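Long-range contacts in naphthalene dioxygenase large subunit (Rhodococcus sp., PDB 2B1X), which forms the large subunit of a Rieske-type dioxygenase, pairing a domain that holds an Fe2/S2 cluster with a catalytic domain that holds a single iron ion: residues Ala25-Pro31 and Met383-Lys389; Arg64-Glu68 and Trp326-Gly330; Tyr169-Leu173 and Thr297-Asn301; Leu393-Met397 and Tyr419-Arg425. One frame throughout, in Å; residues are numbered along the deposited sequence.

Contact 1. Residues Ala25-Pro31 and Met383-Lys389; sequences AAIINDP and MGGQFAK
Lys389 meets Asp30 in a salt bridge, its NZ 2.8 Å from OD2 and placed on the lone pair that points away from OD1. The lysine chain, extended beyond CG, arrives at about a right angle to the aspartate. Its CE passes the carbonyl of Asn29, 3.0 Å from the O. Further along, Met383 bends at chi2 (-50°) so that its methyl CE comes to Ala25 CB, modelled at 3.3 Å, closer than is usual and so to be read with caution, while its CG rests 3.8 Å from Ile28 CD1. A water ties the backbones together: it donates to Ala25 O and Met383 O, 2.7 Å from each, and accepts from Asn29 N at 3.0 Å. The arrangement joins two connecting loops, one leading into helix 31-40 and the other running from helix 369-382 to strand 392-394. Asp30 is the N-cap of helix 31-40: OD1 takes the backbone N of Val33, so its two oxygens divide the helix end and the lysine between them. Asn29 lays its amide beside Gly384, where ND2 is held by the carbonyl of Thr380. Beyond this shell, Asp69 of the second subunit binds the backbone N of Phe387 and of Ala388.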
loop_
_atom_site.group_PDB
_atom_site.type_symbol
_atom_site.label_atom_id
_atom_site.label_comp_id
_atom_site.label_asym_id
_atom_site.label_seq_id
_atom_site.Cartn_x
_atom_site.Cartn_y
_atom_site.Cartn_z
ATOM N N ALA A 25 -12.367 -12.954 -21.849
ATOM C CA ALA A 25 -12.050 -11.789 -21.028
ATOM C C ALA A 25 -11.168 -12.097 -19.840
ATOM O O ALA A 25 -10.583 -11.182 -19.233
ATOM C CB ALA A 25 -13.386 -11.106 -20.551
ATOM N N ALA A 26 -11.101 -13.375 -19.456
ATOM C CA ALA A 26 -10.374 -13.757 -18.268
ATOM C C ALA A 26 -8.870 -13.512 -18.403
ATOM O O ALA A 26 -8.151 -13.575 -17.406
ATOM C CB ALA A 26 -10.625 -15.212 -17.944
ATOM N N ILE A 27 -8.395 -13.198 -19.605
ATOM C CA ILE A 27 -6.950 -13.049 -19.805
ATOM C C ILE A 27 -6.367 -11.705 -19.358
ATOM O O ILE A 27 -5.150 -11.587 -19.247
ATOM C CB ILE A 27 -6.550 -13.320 -21.255
ATOM C CG1 ILE A 27 -7.043 -12.177 -22.152
ATOM C CG2 ILE A 27 -7.034 -14.700 -21.710
ATOM C CD1 ILE A 27 -6.381 -12.144 -23.505
ATOM N N ILE A 28 -7.217 -10.721 -19.075
ATOM C CA ILE A 28 -6.754 -9.371 -18.802
ATOM C C ILE A 28 -6.184 -9.132 -17.393
ATOM O O ILE A 28 -5.076 -8.597 -17.238
ATOM C CB ILE A 28 -7.864 -8.323 -19.144
ATOM C CG1 ILE A 28 -8.123 -8.300 -20.657
ATOM C CG2 ILE A 28 -7.458 -6.938 -18.678
ATOM C CD1 ILE A 28 -9.407 -7.609 -21.038
ATOM N N ASN A 29 -6.954 -9.498 -16.381
ATOM C CA ASN A 29 -6.585 -9.212 -15.001
ATOM C C ASN A 29 -6.878 -10.441 -14.129
ATOM O O ASN A 29 -7.979 -10.579 -13.599
ATOM C CB ASN A 29 -7.377 -7.994 -14.513
ATOM C CG ASN A 29 -7.046 -7.612 -13.095
ATOM O OD1 ASN A 29 -6.155 -8.213 -12.462
ATOM N ND2 ASN A 29 -7.783 -6.644 -12.554
ATOM N N ASP A 30 -5.906 -11.332 -14.012
ATOM C CA ASP A 30 -6.063 -12.560 -13.226
ATOM C C ASP A 30 -4.726 -13.023 -12.630
ATOM O O ASP A 30 -3.768 -13.164 -13.368
ATOM C CB ASP A 30 -6.649 -13.645 -14.129
ATOM C CG ASP A 30 -6.986 -14.893 -13.366
ATOM O OD1 ASP A 30 -6.163 -15.832 -13.381
ATOM O OD2 ASP A 30 -8.021 -15.004 -12.688
ATOM N N PRO A 31 -4.661 -13.302 -11.313
ATOM C CA PRO A 31 -3.388 -13.684 -10.678
ATOM C C PRO A 31 -2.763 -14.953 -11.306
ATOM O O PRO A 31 -1.554 -14.981 -11.496
ATOM C CB PRO A 31 -3.762 -13.940 -9.213
ATOM C CG PRO A 31 -5.062 -13.290 -9.013
ATOM C CD PRO A 31 -5.773 -13.293 -10.347
ATOM N N MET A 383 -12.427 -5.663 -15.262
ATOM C CA MET A 383 -12.077 -7.009 -15.694
ATOM C C MET A 383 -11.522 -7.950 -14.633
ATOM O O MET A 383 -11.230 -9.118 -14.951
ATOM C CB MET A 383 -11.154 -6.994 -16.927
ATOM C CG MET A 383 -11.814 -6.561 -18.269
ATOM S SD MET A 383 -13.381 -7.334 -18.794
ATOM C CE MET A 383 -13.205 -8.924 -18.072
ATOM N N GLY A 384 -11.352 -7.447 -13.399
ATOM C CA GLY A 384 -11.106 -8.279 -12.229
ATOM C C GLY A 384 -12.362 -8.924 -11.635
ATOM O O GLY A 384 -12.264 -9.773 -10.756
ATOM N N GLY A 385 -13.554 -8.573 -12.135
ATOM C CA GLY A 385 -14.766 -9.190 -11.616
ATOM C C GLY A 385 -14.971 -10.614 -12.154
ATOM O O GLY A 385 -14.783 -10.874 -13.363
ATOM N N GLN A 386 -15.379 -11.529 -11.274
ATOM C CA GLN A 386 -15.536 -12.919 -11.636
ATOM C C GLN A 386 -16.588 -13.139 -12.723
ATOM O O GLN A 386 -16.411 -13.979 -13.598
ATOM C CB GLN A 386 -15.832 -13.770 -10.382
ATOM C CG GLN A 386 -17.261 -13.642 -9.886
ATOM C CD GLN A 386 -17.529 -14.382 -8.605
ATOM O OE1 GLN A 386 -16.936 -15.433 -8.340
ATOM N NE2 GLN A 386 -18.422 -13.823 -7.793
ATOM N N PHE A 387 -17.672 -12.370 -12.695
ATOM C CA PHE A 387 -18.676 -12.415 -13.757
ATOM C C PHE A 387 -18.173 -11.760 -15.058
ATOM O O PHE A 387 -18.367 -12.289 -16.160
ATOM C CB PHE A 387 -19.973 -11.740 -13.301
ATOM C CG PHE A 387 -21.091 -11.783 -14.312
ATOM C CD1 PHE A 387 -21.746 -12.972 -14.625
ATOM C CD2 PHE A 387 -21.514 -10.602 -14.938
ATOM C CE1 PHE A 387 -22.814 -12.996 -15.574
ATOM C CE2 PHE A 387 -22.535 -10.604 -15.871
ATOM C CZ PHE A 387 -23.214 -11.788 -16.210
ATOM N N ALA A 388 -17.501 -10.627 -14.932
ATOM C CA ALA A 388 -16.908 -9.976 -16.091
ATOM C C ALA A 388 -15.983 -10.958 -16.869
ATOM O O ALA A 388 -15.948 -10.987 -18.116
ATOM C CB ALA A 388 -16.109 -8.731 -15.617
ATOM N N LYS A 389 -15.287 -11.784 -16.103
ATOM C CA LYS A 389 -14.252 -12.688 -16.599
ATOM C C LYS A 389 -14.817 -13.856 -17.394
ATOM O O LYS A 389 -14.072 -14.499 -18.122
ATOM C CB LYS A 389 -13.441 -13.231 -15.436
ATOM C CG LYS A 389 -12.258 -12.336 -14.970
ATOM C CD LYS A 389 -11.645 -13.005 -13.712
ATOM C CE LYS A 389 -10.217 -12.581 -13.461
ATOM N NZ LYS A 389 -9.805 -12.942 -12.091
HETATM O O HOH W 1 -9.706 -10.506 -16.768
HETATM O O HOH W 2 -13.610 -15.534 -20.431
#

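Contact 2. Residues Arg64-Glu68 and Trp326-Gly330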
loop_
_atom_site.group_PDB
_atom_site.type_symbol
_atom_site.label_atom_id
_atom_site.label_comp_id
_atom_site.label_asym_id
_atom_site.label_seq_id
_atom_site.Cartn_x
_atom_site.Cartn_y
_atom_site.Cartn_z
ATOM N N ARG A 64 18.017 -2.797 -16.655
ATOM C CA ARG A 64 16.758 -3.082 -17.336
ATOM C C ARG A 64 16.205 -4.439 -16.933
ATOM O O ARG A 64 16.864 -5.153 -16.154
ATOM C CB ARG A 64 16.931 -2.920 -18.847
ATOM C CG ARG A 64 17.375 -1.512 -19.223
ATOM C CD ARG A 64 16.239 -0.448 -19.113
ATOM N NE ARG A 64 16.741 0.917 -19.151
ATOM C CZ ARG A 64 17.085 1.581 -20.264
ATOM N NH1 ARG A 64 16.990 1.012 -21.476
ATOM N NH2 ARG A 64 17.535 2.819 -20.171
ATOM N N TYR A 65 15.019 -4.811 -17.431
ATOM C CA TYR A 65 14.290 -5.951 -16.845
ATOM C C TYR A 65 13.736 -6.973 -17.818
ATOM O O TYR A 65 13.373 -6.630 -18.955
ATOM C CB TYR A 65 13.078 -5.441 -16.036
ATOM C CG TYR A 65 13.470 -4.560 -14.927
ATOM C CD1 TYR A 65 13.790 -3.232 -15.134
ATOM C CD2 TYR A 65 13.585 -5.085 -13.632
ATOM C CE1 TYR A 65 14.198 -2.405 -14.058
ATOM C CE2 TYR A 65 13.940 -4.282 -12.579
ATOM C CZ TYR A 65 14.260 -2.945 -12.797
ATOM O OH TYR A 65 14.670 -2.188 -11.715
ATOM N N ILE A 66 13.636 -8.207 -17.351
ATOM C CA ILE A 66 12.624 -9.125 -17.849
ATOM C C ILE A 66 11.801 -9.492 -16.655
ATOM O O ILE A 66 12.272 -10.200 -15.748
ATOM C CB ILE A 66 13.222 -10.362 -18.587
ATOM C CG1 ILE A 66 14.133 -9.881 -19.750
ATOM C CG2 ILE A 66 12.103 -11.246 -19.095
ATOM C CD1 ILE A 66 14.831 -10.980 -20.575
ATOM N N SER A 67 10.572 -8.970 -16.632
ATOM C CA SER A 67 9.710 -9.041 -15.464
ATOM C C SER A 67 10.472 -8.600 -14.207
ATOM O O SER A 67 11.051 -7.545 -14.221
ATOM C CB SER A 67 9.037 -10.418 -15.334
ATOM O OG SER A 67 8.307 -10.686 -16.540
ATOM N N GLU A 68 10.465 -9.389 -13.139
ATOM C CA GLU A 68 11.139 -9.013 -11.910
ATOM C C GLU A 68 12.665 -9.192 -12.032
ATOM O O GLU A 68 13.418 -8.773 -11.132
ATOM C CB GLU A 68 10.619 -9.872 -10.713
ATOM C CG GLU A 68 9.169 -9.625 -10.270
ATOM C CD GLU A 68 8.139 -10.309 -11.151
ATOM O OE1 GLU A 68 8.483 -11.200 -11.946
ATOM O OE2 GLU A 68 6.953 -9.946 -11.059
ATOM N N TRP A 326 5.778 -1.953 -22.233
ATOM C CA TRP A 326 4.688 -2.097 -21.293
ATOM C C TRP A 326 5.226 -3.120 -20.312
ATOM O O TRP A 326 5.066 -4.321 -20.504
ATOM C CB TRP A 326 3.395 -2.567 -21.987
ATOM C CG TRP A 326 3.104 -1.846 -23.234
ATOM C CD1 TRP A 326 3.176 -2.341 -24.536
ATOM C CD2 TRP A 326 2.713 -0.472 -23.347
ATOM N NE1 TRP A 326 2.834 -1.347 -25.420
ATOM C CE2 TRP A 326 2.523 -0.202 -24.719
ATOM C CE3 TRP A 326 2.470 0.562 -22.410
ATOM C CZ2 TRP A 326 2.139 1.056 -25.195
ATOM C CZ3 TRP A 326 2.064 1.826 -22.899
ATOM C CH2 TRP A 326 1.913 2.050 -24.297
ATOM N N HIS A 327 5.911 -2.634 -19.281
ATOM C CA HIS A 327 6.585 -3.559 -18.368
ATOM C C HIS A 327 5.633 -4.212 -17.341
ATOM O O HIS A 327 5.000 -3.516 -16.568
ATOM C CB HIS A 327 7.778 -2.894 -17.662
ATOM C CG HIS A 327 8.566 -3.861 -16.865
ATOM N ND1 HIS A 327 8.639 -3.799 -15.487
ATOM C CD2 HIS A 327 9.239 -4.975 -17.238
ATOM C CE1 HIS A 327 9.365 -4.812 -15.048
ATOM N NE2 HIS A 327 9.716 -5.552 -16.087
ATOM N N PRO A 328 5.541 -5.542 -17.309
ATOM C CA PRO A 328 4.608 -6.209 -16.386
ATOM C C PRO A 328 5.002 -6.191 -14.886
ATOM O O PRO A 328 6.065 -6.732 -14.466
ATOM C CB PRO A 328 4.589 -7.664 -16.894
ATOM C CG PRO A 328 5.956 -7.872 -17.450
ATOM C CD PRO A 328 6.300 -6.516 -18.134
ATOM N N LEU A 329 4.113 -5.635 -14.072
ATOM C CA LEU A 329 4.383 -5.508 -12.632
ATOM C C LEU A 329 3.453 -6.458 -11.853
ATOM O O LEU A 329 3.807 -6.950 -10.784
ATOM C CB LEU A 329 4.181 -4.060 -12.187
ATOM C CG LEU A 329 5.282 -3.055 -12.508
ATOM C CD1 LEU A 329 4.935 -1.691 -11.888
ATOM C CD2 LEU A 329 6.644 -3.567 -11.978
ATOM N N GLY A 330 2.254 -6.693 -12.387
ATOM C CA GLY A 330 1.307 -7.635 -11.781
ATOM C C GLY A 330 0.108 -7.727 -12.730
ATOM O O GLY A 330 0.137 -7.107 -13.836
HETATM O O HOH W 3 5.624 -9.366 -13.282
HETATM O O HOH W 4 6.235 -7.407 -10.058
#
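The imidazole of His327 has the carbonyl oxygen of Ser67 at its edge, in the plane of the ring, and the phenol ring of Tyr65 set obliquely beside it. His327 NE2 donates to Ser67 O over 3.0 Å, but the N-H points well off the oxygen, at 130°, and the bond is weak. The two ring centroids lie 5.4 Å apart with planes at 47°, neither stacked nor T-shaped. Tyr65 CB makes the nearer approach, 3.4 Å from His327 NE2. With CG of His327 anti to its backbone N (chi1 -173°), the ring reaches across from strand to turn, whereas the phenol leads away to Asp127 of the small subunit, which binds its hydroxyl. Alongside, Pro328 CG packs against Ser67 OG. Two waters complete the join, both donating to Glu68 OE2: one, 2.7 Å from Glu68 OE2, also donates to Pro328 O, and the second also donates to Leu329 O. Glu68 OE1 meanwhile forms a salt bridge with Arg38. Ser67 and Glu68 are the central residues of a type II' turn, the two-residue loop of the hairpin formed by strands 60-66 and 69-75, and Ser67 has the positive phi such a turn needs. Across the contact, strand 318-330 nears its end, where Leu329 and Gly330 form a classic beta bulge against strand 333-343. A hairpin tip of the Rieske domain is thus set against an inner strand of the large catalytic sheet, with Ile66 turned back onto strand 47-51 and Tyr65 reaching Arg196 of strand 188-199.

Contact 3. Residues Tyr169-Leu173 and Thr297-Asn301; sequences YLGDL and TVFPN
Tyr169 and Phe299 meet edge first: the tyrosine hydroxyl lies in the plane of the phenylalanine ring, 3.4 Å from its CD2, while the carbonyl oxygen of Phe299 lies in the plane of the tyrosine ring. The hydroxyl donates to that oxygen in a bond modelled as very short, with OH and Phe299 O 2.5 Å apart, so its exact length deserves caution. CG of Tyr169 stands anti to the backbone N (chi1 -180°), a torsion that carries the phenol across to the loop at the end of strand 293-298. The peptide that follows Phe299 is cis, and Pro300 folds back so that its CB sits 3.7 Å above one face of the phenylalanine ring, toward the rim. The rest of the contact is aliphatic. The two methyl branches of Val298 are shared out between two leucines: CG1 meets Leu170 CD2 at 3.7 Å, and CG2 meets Leu173 CD1 at 3.8 Å. His249 links the two sides a second time, bonding Tyr169 O through NE2 and Phe299 N through ND1, and standing edge-to-face to the tyrosine ring. Tyr430 of helix 422-436 meets the Phe299 ring in the same edge-to-face way. Here the short helix 166-170 docks on a strand end of a curved antiparallel sheet that has helix 422-436 packed against it, as in the helix-grip fold of the Bet v 1-like clan to which this catalytic domain belongs.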
loop_
_atom_site.group_PDB
_atom_site.type_symbol
_atom_site.label_atom_id
_atom_site.label_comp_id
_atom_site.label_asym_id
_atom_site.label_seq_id
_atom_site.Cartn_x
_atom_site.Cartn_y
_atom_site.Cartn_z
ATOM N N TYR A 169 12.950 -14.867 -34.859
ATOM C CA TYR A 169 11.817 -14.407 -34.054
ATOM C C TYR A 169 11.145 -13.168 -34.653
ATOM O O TYR A 169 9.907 -13.055 -34.670
ATOM C CB TYR A 169 12.310 -14.126 -32.641
ATOM C CG TYR A 169 11.271 -13.642 -31.651
ATOM C CD1 TYR A 169 10.424 -14.533 -31.016
ATOM C CD2 TYR A 169 11.167 -12.298 -31.337
ATOM C CE1 TYR A 169 9.473 -14.084 -30.071
ATOM C CE2 TYR A 169 10.221 -11.843 -30.404
ATOM C CZ TYR A 169 9.393 -12.749 -29.773
ATOM O OH TYR A 169 8.479 -12.321 -28.827
ATOM N N LEU A 170 11.954 -12.239 -35.139
ATOM C CA LEU A 170 11.420 -11.051 -35.772
ATOM C C LEU A 170 10.855 -11.439 -37.146
ATOM O O LEU A 170 9.754 -10.988 -37.542
ATOM C CB LEU A 170 12.495 -9.966 -35.858
ATOM C CG LEU A 170 13.010 -9.482 -34.480
ATOM C CD1 LEU A 170 14.167 -8.530 -34.704
ATOM C CD2 LEU A 170 11.928 -8.842 -33.590
ATOM N N GLY A 171 11.580 -12.322 -37.850
ATOM C CA GLY A 171 11.113 -12.810 -39.135
ATOM C C GLY A 171 10.779 -11.691 -40.105
ATOM O O GLY A 171 11.583 -10.769 -40.317
ATOM N N ASP A 172 9.583 -11.767 -40.697
ATOM C CA ASP A 172 9.165 -10.831 -41.726
ATOM C C ASP A 172 8.998 -9.403 -41.197
ATOM O O ASP A 172 9.003 -8.444 -41.970
ATOM C CB ASP A 172 7.856 -11.302 -42.353
ATOM C CG ASP A 172 8.047 -12.469 -43.330
ATOM O OD1 ASP A 172 9.178 -12.736 -43.780
ATOM O OD2 ASP A 172 7.090 -13.184 -43.710
ATOM N N LEU A 173 8.845 -9.268 -39.879
ATOM C CA LEU A 173 8.785 -7.952 -39.262
ATOM C C LEU A 173 10.025 -7.103 -39.532
ATOM O O LEU A 173 9.927 -5.877 -39.590
ATOM C CB LEU A 173 8.547 -8.070 -37.764
ATOM C CG LEU A 173 7.633 -7.110 -37.010
ATOM C CD1 LEU A 173 8.402 -6.373 -35.923
ATOM C CD2 LEU A 173 6.759 -6.164 -37.842
ATOM N N THR A 297 3.471 -3.456 -32.600
ATOM C CA THR A 297 4.016 -4.072 -31.408
ATOM C C THR A 297 4.908 -5.206 -31.845
ATOM O O THR A 297 4.538 -6.011 -32.711
ATOM C CB THR A 297 2.869 -4.585 -30.516
ATOM O OG1 THR A 297 2.220 -3.450 -29.938
ATOM C CG2 THR A 297 3.407 -5.396 -29.335
ATOM N N VAL A 298 6.106 -5.219 -31.275
ATOM C CA VAL A 298 6.973 -6.381 -31.321
ATOM C C VAL A 298 6.646 -7.300 -30.118
ATOM O O VAL A 298 6.921 -6.972 -28.961
ATOM C CB VAL A 298 8.468 -5.969 -31.274
ATOM C CG1 VAL A 298 9.354 -7.184 -31.442
ATOM C CG2 VAL A 298 8.756 -4.935 -32.374
ATOM N N PHE A 299 6.039 -8.437 -30.387
ATOM C CA PHE A 299 5.637 -9.323 -29.295
ATOM C C PHE A 299 6.820 -9.646 -28.384
ATOM O O PHE A 299 7.915 -9.903 -28.879
ATOM C CB PHE A 299 5.086 -10.625 -29.854
ATOM C CG PHE A 299 4.428 -11.466 -28.833
ATOM C CD1 PHE A 299 3.045 -11.397 -28.638
ATOM C CD2 PHE A 299 5.183 -12.358 -28.072
ATOM C CE1 PHE A 299 2.420 -12.188 -27.674
ATOM C CE2 PHE A 299 4.564 -13.159 -27.070
ATOM C CZ PHE A 299 3.191 -13.068 -26.881
ATOM N N PRO A 300 6.619 -9.669 -27.066
ATOM C CA PRO A 300 5.333 -9.335 -26.424
ATOM C C PRO A 300 5.022 -7.851 -26.184
ATOM O O PRO A 300 3.865 -7.464 -26.442
ATOM C CB PRO A 300 5.407 -10.068 -25.074
ATOM C CG PRO A 300 6.932 -10.190 -24.792
ATOM C CD PRO A 300 7.652 -10.106 -26.098
ATOM N N ASN A 301 5.969 -7.060 -25.685
ATOM C CA ASN A 301 5.577 -5.827 -24.968
ATOM C C ASN A 301 6.396 -4.594 -25.375
ATOM O O ASN A 301 6.525 -3.656 -24.598
ATOM C CB ASN A 301 5.644 -6.035 -23.440
ATOM C CG ASN A 301 7.089 -6.166 -22.926
ATOM O OD1 ASN A 301 7.961 -6.632 -23.648
ATOM N ND2 ASN A 301 7.340 -5.728 -21.696
#

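Contact 4. Residues Leu393-Met397 and Tyr419-Arg425; sequences LNYQM and YAEANQR
Glu421 OE1 takes the backbone N-H of Met397 over 3.0 Å, in a fairly straight bond of 154° that approaches on the anti side, somewhat out of the carboxylate plane. A water stands 2.7 Å from Glu421 OE1 and 2.9 Å from Asn394 OD1, though it has more acceptors within reach than protons to give. Asn394 OD1 accepts from Gln396 N at 3.0 Å, closing an Asx turn as strand 392-394 ends, which probably helps to present Met397 N to the glutamate. CG of Met397 is anti to its backbone N (chi1 -169°), and the chain stays extended as far as the sulfur, which lies over the Tyr419-Ala420 peptide with SD 3.3 Å from Ala420 N. Tyr395 lies across Glu421 at about a right angle, its ring plane 63° from the carboxylate. The far part of that ring meets the first turn of helix 422-436, where CE2 is 3.4 Å from Gln424 CB; nearer the backbone, Tyr395 CB packs 3.7 Å from Arg425 CG. The phenol hydroxyl is bonded to Asp208, and the Arg425 guanidinium makes a cation-pi contact with Trp21. Glu421 OE2 crosses the subunit boundary to a salt bridge with Arg91 and a hydrogen bond with His90 of the second subunit, both residues of the pocket round that subunit's Fe2/S2 cluster. The iron ion of this chain is about 11 Å from the Gln424 side chain. Such a meeting of one subunit's Rieske cluster pocket with its neighbour's catalytic domain is characteristic of Rieske oxygenases.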
loop_
_atom_site.group_PDB
_atom_site.type_symbol
_atom_site.label_atom_id
_atom_site.label_comp_id
_atom_site.label_asym_id
_atom_site.label_seq_id
_atom_site.Cartn_x
_atom_site.Cartn_y
_atom_site.Cartn_z
ATOM N N LEU A 393 -14.019 -10.790 -25.169
ATOM C CA LEU A 393 -13.655 -9.551 -25.855
ATOM C C LEU A 393 -14.054 -9.662 -27.333
ATOM O O LEU A 393 -13.916 -10.743 -27.919
ATOM C CB LEU A 393 -12.155 -9.358 -25.724
ATOM C CG LEU A 393 -11.595 -9.324 -24.296
ATOM C CD1 LEU A 393 -10.047 -9.293 -24.296
ATOM C CD2 LEU A 393 -12.168 -8.151 -23.469
ATOM N N ASN A 394 -14.546 -8.564 -27.937
ATOM C CA ASN A 394 -15.006 -8.629 -29.303
ATOM C C ASN A 394 -13.894 -8.148 -30.251
ATOM O O ASN A 394 -13.536 -6.964 -30.273
ATOM C CB ASN A 394 -16.333 -7.832 -29.485
ATOM C CG ASN A 394 -16.928 -7.956 -30.906
ATOM O OD1 ASN A 394 -16.325 -7.518 -31.885
ATOM N ND2 ASN A 394 -18.149 -8.511 -31.002
ATOM N N TYR A 395 -13.355 -9.090 -31.025
ATOM C CA TYR A 395 -12.393 -8.775 -32.040
ATOM C C TYR A 395 -12.963 -9.028 -33.455
ATOM O O TYR A 395 -12.219 -9.409 -34.392
ATOM C CB TYR A 395 -11.131 -9.610 -31.784
ATOM C CG TYR A 395 -10.325 -9.070 -30.615
ATOM C CD1 TYR A 395 -10.342 -9.724 -29.386
ATOM C CD2 TYR A 395 -9.522 -7.910 -30.749
ATOM C CE1 TYR A 395 -9.615 -9.236 -28.315
ATOM C CE2 TYR A 395 -8.762 -7.433 -29.658
ATOM C CZ TYR A 395 -8.841 -8.103 -28.456
ATOM O OH TYR A 395 -8.145 -7.669 -27.367
ATOM N N GLN A 396 -14.270 -8.791 -33.609
ATOM C CA GLN A 396 -14.953 -9.149 -34.854
ATOM C C GLN A 396 -14.883 -8.123 -36.001
ATOM O O GLN A 396 -15.564 -8.278 -37.015
ATOM C CB GLN A 396 -16.429 -9.457 -34.586
ATOM C CG GLN A 396 -16.673 -10.581 -33.543
ATOM C CD GLN A 396 -18.139 -10.976 -33.497
ATOM O OE1 GLN A 396 -19.025 -10.113 -33.512
ATOM N NE2 GLN A 396 -18.399 -12.276 -33.418
ATOM N N MET A 397 -14.102 -7.071 -35.836
ATOM C CA MET A 397 -13.981 -6.059 -36.890
ATOM C C MET A 397 -13.456 -6.681 -38.187
ATOM O O MET A 397 -12.306 -7.123 -38.263
ATOM C CB MET A 397 -13.062 -4.922 -36.428
ATOM C CG MET A 397 -13.084 -3.713 -37.349
ATOM S SD MET A 397 -11.899 -2.515 -36.818
ATOM C CE MET A 397 -12.793 -1.728 -35.548
ATOM N N TYR A 419 -8.656 -0.083 -40.319
ATOM C CA TYR A 419 -9.714 -0.415 -39.382
ATOM C C TYR A 419 -9.903 -1.940 -39.459
ATOM O O TYR A 419 -10.660 -2.437 -40.270
ATOM C CB TYR A 419 -11.051 0.302 -39.707
ATOM C CG TYR A 419 -11.104 1.764 -39.326
ATOM C CD1 TYR A 419 -11.839 2.665 -40.104
ATOM C CD2 TYR A 419 -10.386 2.266 -38.213
ATOM C CE1 TYR A 419 -11.885 4.043 -39.777
ATOM C CE2 TYR A 419 -10.418 3.633 -37.878
ATOM C CZ TYR A 419 -11.177 4.520 -38.678
ATOM O OH TYR A 419 -11.235 5.877 -38.389
ATOM N N ALA A 420 -9.154 -2.665 -38.655
ATOM C CA ALA A 420 -9.289 -4.116 -38.587
ATOM C C ALA A 420 -8.792 -4.541 -37.219
ATOM O O ALA A 420 -8.200 -3.731 -36.502
ATOM C CB ALA A 420 -8.501 -4.808 -39.691
ATOM N N GLU A 421 -9.072 -5.789 -36.852
ATOM C CA GLU A 421 -8.607 -6.352 -35.586
ATOM C C GLU A 421 -7.862 -7.672 -35.811
ATOM O O GLU A 421 -7.673 -8.486 -34.865
ATOM C CB GLU A 421 -9.758 -6.479 -34.573
ATOM C CG GLU A 421 -10.173 -5.129 -33.996
ATOM C CD GLU A 421 -11.513 -5.115 -33.267
ATOM O OE1 GLU A 421 -12.403 -5.924 -33.612
ATOM O OE2 GLU A 421 -11.675 -4.256 -32.351
ATOM N N ALA A 422 -7.414 -7.877 -37.051
ATOM C CA ALA A 422 -6.600 -9.052 -37.407
ATOM C C ALA A 422 -5.250 -9.083 -36.664
ATOM O O ALA A 422 -4.801 -10.153 -36.192
ATOM C CB ALA A 422 -6.394 -9.149 -38.926
ATOM N N ASN A 423 -4.619 -7.922 -36.526
ATOM C CA ASN A 423 -3.371 -7.823 -35.752
ATOM C C ASN A 423 -3.525 -8.184 -34.279
ATOM O O ASN A 423 -2.713 -8.958 -33.753
ATOM C CB ASN A 423 -2.735 -6.446 -35.888
ATOM C CG ASN A 423 -2.228 -6.189 -37.276
ATOM O OD1 ASN A 423 -2.323 -7.073 -38.172
ATOM N ND2 ASN A 423 -1.669 -4.963 -37.496
ATOM N N GLN A 424 -4.551 -7.652 -33.626
ATOM C CA GLN A 424 -4.820 -7.988 -32.208
ATOM C C GLN A 424 -5.101 -9.488 -32.027
ATOM O O GLN A 424 -4.665 -10.103 -31.049
ATOM C CB GLN A 424 -5.994 -7.170 -31.652
ATOM C CG GLN A 424 -5.794 -5.625 -31.653
ATOM C CD GLN A 424 -6.210 -4.896 -32.951
ATOM O OE1 GLN A 424 -5.928 -5.354 -34.057
ATOM N NE2 GLN A 424 -6.862 -3.745 -32.795
ATOM N N ARG A 425 -5.801 -10.073 -33.008
ATOM C CA ARG A 425 -6.127 -11.491 -32.973
ATOM C C ARG A 425 -4.889 -12.376 -33.090
ATOM O O ARG A 425 -4.784 -13.383 -32.402
ATOM C CB ARG A 425 -7.089 -11.824 -34.113
ATOM C CG ARG A 425 -8.570 -11.458 -33.768
ATOM C CD ARG A 425 -9.561 -12.281 -34.575
ATOM N NE ARG A 425 -9.494 -11.746 -35.880
ATOM C CZ ARG A 425 -9.234 -12.383 -37.005
ATOM N NH1 ARG A 425 -9.054 -13.703 -37.090
ATOM N NH2 ARG A 425 -9.186 -11.642 -38.086
HETATM O O HOH W 5 -14.882 -5.175 -32.814
#

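Overall arrangement
From the N terminus, contact 1 opens first: 25-31 pairs with 383-389, the loop after helix 369-382, closing a loop that spans most of the chain. Nested within it, contact 2 brings the Rieske hairpin back to the catalytic sheet, and contact 3, nested in turn within contact 2, joins helix 166-170 to that sheet. Contacts 2 and 3 touch where Asn301 reaches the carbonyl of Trp326. Contact 4 follows in series, a short loop between strand 392-394 and helix 422-436. It meets contact 1 through Leu393, which packs on Ile28, and both of these contacts also border the second subunit.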